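Local coordinates for protein subtilisin-like serine protease (Fervidobacterium pennivorans, PDB 1R6V) that degrades keratin into peptides as a calcium-binding, subtilisin-like serine protease, which lets its bacterium grow on native feathers, at residues K13-F21 and D456-T465; V56-S66 and D247-D258. The protein carries 1 engineered substitution. All blocks are in the same frame, centred on the assembly; numbering follows the deposited sequence.

Contact 1. Residues K13-F21 and D456-T465; sequences KSQGYHILF and DAKGNFGVPT
The Phe461 ring carries Gly16 CA on one face, 3.7 Å from the ring centroid and 22° off the normal, a CH-pi contact. Asp456 OD2 lies at the edge of the same ring, in its plane. Ser14 OG approaches obliquely, 3.6 Å from Phe461 CE1. Gly16 has positive phi, and a CB there would be tight against the Phe461 ring. With an alanine in place of Phe461, Gly16 would probably lose its CH-pi partner and a gap would open beside Tyr17. Both segments are loops, and no hydrogen bond links them. The first belongs to the propeptide. The second joins strands 446-455 and 466-471 of the Ig-like beta-sandwich domain and starts with a type I turn, Asp456 to Gly459. Asp456 OD1 accepts Asn460 N at 2.8 Å through its syn lone pair. Tyr17 CG is anti to its carbonyl carbon, and this chi1 of -61° swings the ring along the 456-465 loop, with CD1 3.5 Å from Gly462 O. Tyr17 CB lies 4.0 Å from Pro464 CD. The Tyr17 hydroxyl is hydrogen-bonded to Ile668 O. Further on, Leu20 CG packs 3.6 Å from Thr465 CG2, the two side chains running alongside each other and pointing opposite ways.

Contact 2. Residues V56-S66 and D247-D258; sequences VLELPQIKVVS and DYVAAGIIWATD
Strand 56-59 runs over helix 247-258 at an axis distance of 9.3 Å, with 40° between their directions. Leu57 CD2 meets the first turn of this segment. With CG anti to the backbone N (chi1 -178°), the Leu57 side chain extends toward the helix and brings CD2 over one face of the Tyr248 ring, nearer the ring's border than its centre. The same CD2 is 3.3 Å from Asp247 O. Leu59 straddles two alanines. Its CD1 is 3.9 Å from Ala250 CB, and its CD2 is 3.6 Å from Ala251 CB. The small alanine side chains are consistent with this close approach. Ile62 continues the apolar row, with CD1 4.0 Å from Ala250 CB and CG2 4.1 Å from Ile254 CD1. At the other end Ser66 CB packs 3.2 Å from Asp247 OD2, a carboxylate oxygen that also forms a salt bridge with Lys33. The hairpin turns through Pro60 and Gln61 and has a G1 beta bulge, with Lys63 and Val64 both opposite Leu59. Leu59 O accepts both Ile62 N and Val64 N. The propeptide sheet thus packs on a helix of the subtilisin-like catalytic domain. Strand 54-59 is outermost in that sheet, and 64-68 pairs with 33-38. The helix also packs against strand 263-269 and helix 275-286, where Val249 touches Met277 and Ile253 touches Phe281.

Overall arrangement
From the N terminus, the chain first passes through 13-21, ahead of the propeptide sheet. It then forms the hairpin 56-66 within that sheet. The catalytic domain follows, and its helix segment 247-258 closes contact 2 on the hairpin, 181 residues later. The chain next leaves for the Ig-like domain, where 456-465 returns to 13-21 and closes contact 1 over 435 residues. Contact 2 is therefore nested inside the loop of contact 1. Their centres are 27 Å apart and their nearest atoms about 11 Å, so they do not touch. Together they tie the propeptide to the catalytic domain and to the Ig-like beta-sandwich.

Contact 1. Residues K13-F21 and D456-T465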
loop_
_atom_site.group_PDB
_atom_site.type_symbol
_atom_site.label_atom_id
_atom_site.label_comp_id
_atom_site.label_asym_id
_atom_site.label_seq_id
_atom_site.Cartn_x
_atom_site.Cartn_y
_atom_site.Cartn_z
ATOM N N LYS A 13 10.471 21.875 -24.686
ATOM C CA LYS A 13 9.727 20.657 -24.993
ATOM C C LYS A 13 8.897 20.240 -23.785
ATOM O O LYS A 13 9.152 20.702 -22.673
ATOM C CB LYS A 13 10.711 19.544 -25.367
ATOM C CG LYS A 13 11.661 19.929 -26.494
ATOM C CD LYS A 13 12.771 18.898 -26.685
ATOM C CE LYS A 13 13.794 19.363 -27.718
ATOM N NZ LYS A 13 14.950 18.424 -27.831
ATOM N N SER A 14 7.904 19.378 -24.004
ATOM C CA SER A 14 7.045 18.900 -22.922
ATOM C C SER A 14 7.892 18.510 -21.723
ATOM O O SER A 14 8.969 17.929 -21.872
ATOM C CB SER A 14 6.222 17.688 -23.364
ATOM O OG SER A 14 5.426 17.203 -22.286
ATOM N N GLN A 15 7.387 18.833 -20.537
ATOM C CA GLN A 15 8.069 18.558 -19.282
ATOM C C GLN A 15 7.448 17.398 -18.507
ATOM O O GLN A 15 7.771 17.194 -17.338
ATOM C CB GLN A 15 8.047 19.808 -18.399
ATOM C CG GLN A 15 8.836 20.998 -18.941
ATOM C CD GLN A 15 10.293 20.658 -19.198
ATOM O OE1 GLN A 15 10.689 20.381 -20.329
ATOM N NE2 GLN A 15 11.093 20.662 -18.141
ATOM N N GLY A 16 6.555 16.651 -19.148
ATOM C CA GLY A 16 5.912 15.531 -18.476
ATOM C C GLY A 16 4.826 15.971 -17.505
ATOM O O GLY A 16 4.226 17.034 -17.681
ATOM N N TYR A 17 4.564 15.165 -16.479
ATOM C CA TYR A 17 3.536 15.512 -15.502
ATOM C C TYR A 17 4.109 15.908 -14.144
ATOM O O TYR A 17 5.284 15.681 -13.866
ATOM C CB TYR A 17 2.531 14.361 -15.348
ATOM C CG TYR A 17 1.827 14.072 -16.655
ATOM C CD1 TYR A 17 2.303 13.088 -17.527
ATOM C CD2 TYR A 17 0.760 14.867 -17.079
ATOM C CE1 TYR A 17 1.739 12.918 -18.795
ATOM C CE2 TYR A 17 0.192 14.705 -18.344
ATOM C CZ TYR A 17 0.689 13.736 -19.194
ATOM O OH TYR A 17 0.168 13.609 -20.461
ATOM N N HIS A 18 3.246 16.506 -13.326
ATOM C CA HIS A 18 3.560 17.002 -11.986
ATOM C C HIS A 18 4.137 15.925 -11.065
ATOM O O HIS A 18 3.965 14.728 -11.296
ATOM C CB HIS A 18 2.282 17.575 -11.363
ATOM C CG HIS A 18 2.511 18.474 -10.187
ATOM N ND1 HIS A 18 1.607 18.583 -9.148
ATOM C CD2 HIS A 18 3.511 19.344 -9.905
ATOM C CE1 HIS A 18 2.041 19.479 -8.279
ATOM N NE2 HIS A 18 3.194 19.954 -8.714
ATOM N N ILE A 19 4.827 16.374 -10.019
ATOM C CA ILE A 19 5.415 15.464 -9.059
ATOM C C ILE A 19 4.270 14.711 -8.367
ATOM O O ILE A 19 3.190 15.263 -8.149
ATOM C CB ILE A 19 6.276 16.257 -8.048
ATOM C CG1 ILE A 19 6.878 15.322 -6.995
ATOM C CG2 ILE A 19 5.444 17.328 -7.408
ATOM C CD1 ILE A 19 5.976 15.062 -5.826
ATOM N N LEU A 20 4.509 13.445 -8.033
ATOM C CA LEU A 20 3.496 12.615 -7.401
ATOM C C LEU A 20 3.451 12.836 -5.891
ATOM O O LEU A 20 4.379 12.456 -5.172
ATOM C CB LEU A 20 3.794 11.144 -7.703
ATOM C CG LEU A 20 2.642 10.131 -7.631
ATOM C CD1 LEU A 20 3.167 8.753 -8.062
ATOM C CD2 LEU A 20 2.080 10.068 -6.236
ATOM N N PHE A 21 2.385 13.470 -5.415
ATOM C CA PHE A 21 2.217 13.712 -3.986
ATOM C C PHE A 21 1.205 12.738 -3.408
ATOM O O PHE A 21 0.168 12.488 -4.020
ATOM C CB PHE A 21 1.704 15.129 -3.718
ATOM C CG PHE A 21 2.747 16.192 -3.820
ATOM C CD1 PHE A 21 2.704 17.126 -4.848
ATOM C CD2 PHE A 21 3.738 16.294 -2.855
ATOM C CE1 PHE A 21 3.642 18.173 -4.912
ATOM C CE2 PHE A 21 4.678 17.325 -2.903
ATOM C CZ PHE A 21 4.626 18.270 -3.938
ATOM N N ASP A 456 0.817 8.826 -22.253
ATOM C CA ASP A 456 0.039 9.781 -23.032
ATOM C C ASP A 456 -0.164 9.157 -24.411
ATOM O O ASP A 456 0.280 8.033 -24.661
ATOM C CB ASP A 456 0.744 11.151 -23.126
ATOM C CG ASP A 456 2.172 11.064 -23.622
ATOM O OD1 ASP A 456 2.592 10.013 -24.136
ATOM O OD2 ASP A 456 2.889 12.081 -23.512
ATOM N N ALA A 457 -0.831 9.878 -25.303
ATOM C CA ALA A 457 -1.145 9.372 -26.641
ATOM C C ALA A 457 0.011 8.788 -27.448
ATOM O O ALA A 457 -0.127 7.716 -28.043
ATOM C CB ALA A 457 -1.839 10.468 -27.448
ATOM N N LYS A 458 1.140 9.486 -27.475
ATOM C CA LYS A 458 2.307 9.039 -28.227
ATOM C C LYS A 458 3.201 8.116 -27.417
ATOM O O LYS A 458 4.248 7.686 -27.896
ATOM C CB LYS A 458 3.134 10.237 -28.694
ATOM C CG LYS A 458 2.422 11.150 -29.668
ATOM C CD LYS A 458 2.317 10.510 -31.035
ATOM C CE LYS A 458 1.758 11.484 -32.055
ATOM N NZ LYS A 458 1.665 10.863 -33.413
ATOM N N GLY A 459 2.796 7.817 -26.189
ATOM C CA GLY A 459 3.585 6.939 -25.344
ATOM C C GLY A 459 4.931 7.510 -24.939
ATOM O O GLY A 459 5.890 6.764 -24.726
ATOM N N ASN A 460 5.007 8.831 -24.819
ATOM C CA ASN A 460 6.246 9.481 -24.435
ATOM C C ASN A 460 6.397 9.639 -22.920
ATOM O O ASN A 460 7.498 9.535 -22.396
ATOM C CB ASN A 460 6.349 10.851 -25.111
ATOM C CG ASN A 460 6.467 10.747 -26.619
ATOM O OD1 ASN A 460 7.250 9.950 -27.132
ATOM N ND2 ASN A 460 5.697 11.561 -27.336
ATOM N N PHE A 461 5.296 9.873 -22.217
ATOM C CA PHE A 461 5.359 10.050 -20.775
ATOM C C PHE A 461 4.373 9.172 -20.023
ATOM O O PHE A 461 3.230 9.017 -20.436
ATOM C CB PHE A 461 5.082 11.511 -20.405
ATOM C CG PHE A 461 6.171 12.463 -20.813
ATOM C CD1 PHE A 461 6.127 13.112 -22.043
ATOM C CD2 PHE A 461 7.243 12.709 -19.961
ATOM C CE1 PHE A 461 7.138 13.995 -22.417
ATOM C CE2 PHE A 461 8.259 13.590 -20.327
ATOM C CZ PHE A 461 8.206 14.235 -21.556
ATOM N N GLY A 462 4.820 8.594 -18.910
ATOM C CA GLY A 462 3.915 7.785 -18.117
ATOM C C GLY A 462 2.967 8.695 -17.343
ATOM O O GLY A 462 3.346 9.800 -16.937
ATOM N N VAL A 463 1.741 8.237 -17.115
ATOM C CA VAL A 463 0.744 9.024 -16.388
ATOM C C VAL A 463 0.648 8.490 -14.961
ATOM O O VAL A 463 0.273 7.337 -14.732
ATOM C CB VAL A 463 -0.659 8.927 -17.049
ATOM C CG1 VAL A 463 -1.612 9.897 -16.390
ATOM C CG2 VAL A 463 -0.559 9.191 -18.540
ATOM N N PRO A 464 0.985 9.328 -13.977
ATOM C CA PRO A 464 0.935 8.918 -12.574
ATOM C C PRO A 464 -0.426 9.016 -11.889
ATOM O O PRO A 464 -1.267 9.840 -12.250
ATOM C CB PRO A 464 1.975 9.827 -11.921
ATOM C CG PRO A 464 1.834 11.092 -12.699
ATOM C CD PRO A 464 1.654 10.635 -14.132
ATOM N N THR A 465 -0.602 8.162 -10.884
ATOM C CA THR A 465 -1.812 8.087 -10.065
ATOM C C THR A 465 -3.074 7.652 -10.800
ATOM O O THR A 465 -4.186 8.032 -10.431
ATOM C CB THR A 465 -2.101 9.421 -9.305
ATOM O OG1 THR A 465 -2.652 10.396 -10.199
ATOM C CG2 THR A 465 -0.814 9.969 -8.694
#

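Contact 2. Residues V56-S66 and D247-D258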
loop_
_atom_site.group_PDB
_atom_site.type_symbol
_atom_site.label_atom_id
_atom_site.label_comp_id
_atom_site.label_asym_id
_atom_site.label_seq_id
_atom_site.Cartn_x
_atom_site.Cartn_y
_atom_site.Cartn_z
ATOM N N VAL A 56 16.060 11.453 8.584
ATOM C CA VAL A 56 16.104 10.577 9.748
ATOM C C VAL A 56 16.234 9.104 9.384
ATOM O O VAL A 56 16.562 8.285 10.240
ATOM C CB VAL A 56 14.851 10.750 10.634
ATOM C CG1 VAL A 56 14.872 12.124 11.301
ATOM C CG2 VAL A 56 13.600 10.600 9.790
ATOM N N LEU A 57 15.978 8.767 8.124
ATOM C CA LEU A 57 16.086 7.383 7.680
ATOM C C LEU A 57 16.418 7.357 6.208
ATOM O O LEU A 57 15.835 8.106 5.417
ATOM C CB LEU A 57 14.764 6.632 7.897
ATOM C CG LEU A 57 14.713 5.149 7.517
ATOM C CD1 LEU A 57 15.648 4.326 8.394
ATOM C CD2 LEU A 57 13.284 4.668 7.691
ATOM N N GLU A 58 17.378 6.514 5.851
ATOM C CA GLU A 58 17.763 6.327 4.465
ATOM C C GLU A 58 17.567 4.846 4.182
ATOM O O GLU A 58 18.071 3.997 4.919
ATOM C CB GLU A 58 19.226 6.685 4.244
ATOM C CG GLU A 58 19.523 8.150 4.453
ATOM C CD GLU A 58 20.092 8.828 3.214
ATOM O OE1 GLU A 58 20.885 9.776 3.387
ATOM O OE2 GLU A 58 19.757 8.430 2.073
ATOM N N LEU A 59 16.828 4.543 3.117
ATOM C CA LEU A 59 16.556 3.160 2.729
ATOM C C LEU A 59 16.915 3.017 1.266
ATOM O O LEU A 59 16.049 2.970 0.408
ATOM C CB LEU A 59 15.071 2.848 2.923
ATOM C CG LEU A 59 14.648 2.785 4.385
ATOM C CD1 LEU A 59 13.140 2.613 4.454
ATOM C CD2 LEU A 59 15.370 1.616 5.077
ATOM N N PRO A 60 18.212 2.945 0.960
ATOM C CA PRO A 60 18.619 2.821 -0.439
ATOM C C PRO A 60 18.088 1.625 -1.208
ATOM O O PRO A 60 17.927 1.714 -2.428
ATOM C CB PRO A 60 20.154 2.894 -0.365
ATOM C CG PRO A 60 20.475 2.390 0.997
ATOM C CD PRO A 60 19.368 2.936 1.876
ATOM N N GLN A 61 17.779 0.528 -0.504
ATOM C CA GLN A 61 17.254 -0.673 -1.157
ATOM C C GLN A 61 15.966 -0.402 -1.932
ATOM O O GLN A 61 15.693 -1.090 -2.918
ATOM C CB GLN A 61 17.031 -1.801 -0.143
ATOM C CG GLN A 61 16.889 -1.341 1.265
ATOM C CD GLN A 61 18.227 -1.123 1.950
ATOM O OE1 GLN A 61 18.987 -2.066 2.212
ATOM N NE2 GLN A 61 18.505 0.104 2.254
ATOM N N ILE A 62 15.173 0.580 -1.486
ATOM C CA ILE A 62 13.952 0.958 -2.209
ATOM C C ILE A 62 13.951 2.465 -2.528
ATOM O O ILE A 62 12.906 3.071 -2.788
ATOM C CB ILE A 62 12.634 0.594 -1.441
ATOM C CG1 ILE A 62 12.587 1.300 -0.086
ATOM C CG2 ILE A 62 12.516 -0.931 -1.294
ATOM C CD1 ILE A 62 11.231 1.122 0.649
ATOM N N LYS A 63 15.142 3.059 -2.515
ATOM C CA LYS A 63 15.300 4.480 -2.832
ATOM C C LYS A 63 14.312 5.408 -2.124
ATOM O O LYS A 63 13.567 6.160 -2.765
ATOM C CB LYS A 63 15.211 4.683 -4.348
ATOM C CG LYS A 63 16.398 4.120 -5.130
ATOM C CD LYS A 63 16.125 4.235 -6.625
ATOM C CE LYS A 63 17.372 4.022 -7.469
ATOM N NZ LYS A 63 18.403 5.069 -7.187
ATOM N N VAL A 64 14.346 5.367 -0.796
ATOM C CA VAL A 64 13.481 6.190 0.033
ATOM C C VAL A 64 14.291 6.891 1.094
ATOM O O VAL A 64 15.245 6.334 1.628
ATOM C CB VAL A 64 12.395 5.346 0.756
ATOM C CG1 VAL A 64 11.731 6.172 1.862
ATOM C CG2 VAL A 64 11.341 4.897 -0.242
ATOM N N VAL A 65 13.930 8.139 1.355
ATOM C CA VAL A 65 14.555 8.924 2.409
ATOM C C VAL A 65 13.374 9.500 3.183
ATOM O O VAL A 65 12.437 10.014 2.568
ATOM C CB VAL A 65 15.358 10.132 1.871
ATOM C CG1 VAL A 65 15.818 10.997 3.044
ATOM C CG2 VAL A 65 16.561 9.671 1.063
ATOM N N SER A 66 13.394 9.407 4.508
ATOM C CA SER A 66 12.319 9.978 5.315
ATOM C C SER A 66 12.894 11.285 5.863
ATOM O O SER A 66 14.029 11.315 6.338
ATOM C CB SER A 66 11.931 9.033 6.459
ATOM O OG SER A 66 13.011 8.866 7.354
ATOM N N ASP A 247 7.675 4.437 7.097
ATOM C CA ASP A 247 9.092 4.437 6.780
ATOM C C ASP A 247 9.860 3.420 7.629
ATOM O O ASP A 247 10.674 2.673 7.090
ATOM C CB ASP A 247 9.693 5.863 6.918
ATOM C CG ASP A 247 9.371 6.531 8.253
ATOM O OD1 ASP A 247 8.417 6.111 8.942
ATOM O OD2 ASP A 247 10.077 7.506 8.607
ATOM N N TYR A 248 9.602 3.352 8.933
ATOM C CA TYR A 248 10.332 2.386 9.742
ATOM C C TYR A 248 9.863 0.948 9.484
ATOM O O TYR A 248 10.654 0.016 9.600
ATOM C CB TYR A 248 10.269 2.749 11.233
ATOM C CG TYR A 248 11.102 3.981 11.561
ATOM C CD1 TYR A 248 10.515 5.237 11.683
ATOM C CD2 TYR A 248 12.484 3.889 11.694
ATOM C CE1 TYR A 248 11.296 6.382 11.931
ATOM C CE2 TYR A 248 13.272 5.023 11.940
ATOM C CZ TYR A 248 12.672 6.258 12.056
ATOM O OH TYR A 248 13.445 7.370 12.293
ATOM N N VAL A 249 8.595 0.769 9.125
ATOM C CA VAL A 249 8.115 -0.574 8.787
ATOM C C VAL A 249 8.860 -1.029 7.516
ATOM O O VAL A 249 9.330 -2.167 7.437
ATOM C CB VAL A 249 6.591 -0.599 8.528
ATOM C CG1 VAL A 249 6.188 -1.968 7.943
ATOM C CG2 VAL A 249 5.838 -0.366 9.858
ATOM N N ALA A 250 8.966 -0.146 6.523
ATOM C CA ALA A 250 9.700 -0.489 5.307
ATOM C C ALA A 250 11.138 -0.898 5.673
ATOM O O ALA A 250 11.675 -1.880 5.145
ATOM C CB ALA A 250 9.700 0.706 4.315
ATOM N N ALA A 251 11.768 -0.147 6.575
ATOM C CA ALA A 251 13.128 -0.486 7.008
ATOM C C ALA A 251 13.151 -1.879 7.629
ATOM O O ALA A 251 14.071 -2.648 7.385
ATOM C CB ALA A 251 13.631 0.527 8.032
ATOM N N GLY A 252 12.149 -2.189 8.454
ATOM C CA GLY A 252 12.089 -3.506 9.081
ATOM C C GLY A 252 11.859 -4.633 8.080
ATOM O O GLY A 252 12.421 -5.726 8.220
ATOM N N ILE A 253 11.030 -4.375 7.071
ATOM C CA ILE A 253 10.740 -5.380 6.041
ATOM C C ILE A 253 11.982 -5.609 5.198
ATOM O O ILE A 253 12.324 -6.745 4.863
ATOM C CB ILE A 253 9.572 -4.932 5.138
ATOM C CG1 ILE A 253 8.254 -5.102 5.908
ATOM C CG2 ILE A 253 9.537 -5.741 3.824
ATOM C CD1 ILE A 253 7.055 -4.454 5.208
ATOM N N ILE A 254 12.668 -4.522 4.877
ATOM C CA ILE A 254 13.903 -4.644 4.095
ATOM C C ILE A 254 14.962 -5.412 4.909
ATOM O O ILE A 254 15.660 -6.291 4.392
ATOM C CB ILE A 254 14.460 -3.250 3.703
ATOM C CG1 ILE A 254 13.786 -2.721 2.424
ATOM C CG2 ILE A 254 15.958 -3.381 3.366
ATOM C CD1 ILE A 254 12.267 -2.695 2.409
ATOM N N TRP A 255 15.090 -5.072 6.188
ATOM C CA TRP A 255 16.047 -5.739 7.059
ATOM C C TRP A 255 15.745 -7.241 7.110
ATOM O O TRP A 255 16.637 -8.078 6.957
ATOM C CB TRP A 255 15.945 -5.165 8.474
ATOM C CG TRP A 255 17.058 -5.543 9.394
ATOM C CD1 TRP A 255 18.213 -4.837 9.633
ATOM C CD2 TRP A 255 17.116 -6.703 10.238
ATOM N NE1 TRP A 255 18.978 -5.490 10.579
ATOM C CE2 TRP A 255 18.329 -6.636 10.964
ATOM C CE3 TRP A 255 16.260 -7.798 10.450
ATOM C CZ2 TRP A 255 18.705 -7.624 11.891
ATOM C CZ3 TRP A 255 16.637 -8.784 11.375
ATOM C CH2 TRP A 255 17.846 -8.686 12.078
ATOM N N ALA A 256 14.477 -7.584 7.321
ATOM C CA ALA A 256 14.089 -8.993 7.410
ATOM C C ALA A 256 14.396 -9.753 6.123
ATOM O O ALA A 256 14.850 -10.904 6.152
ATOM C CB ALA A 256 12.597 -9.106 7.731
ATOM N N THR A 257 14.112 -9.117 4.996
ATOM C CA THR A 257 14.378 -9.725 3.694
ATOM C C THR A 257 15.879 -9.938 3.510
ATOM O O THR A 257 16.332 -11.014 3.102
ATOM C CB THR A 257 13.881 -8.817 2.557
ATOM O OG1 THR A 257 12.459 -8.654 2.669
ATOM C CG2 THR A 257 14.222 -9.421 1.182
ATOM N N ASP A 258 16.639 -8.895 3.808
ATOM C CA ASP A 258 18.090 -8.941 3.665
ATOM C C ASP A 258 18.736 -9.946 4.599
ATOM O O ASP A 258 19.820 -10.454 4.308
ATOM C CB ASP A 258 18.709 -7.568 3.930
ATOM C CG ASP A 258 18.454 -6.581 2.814
ATOM O OD1 ASP A 258 17.943 -6.978 1.743
ATOM O OD2 ASP A 258 18.773 -5.393 3.011
#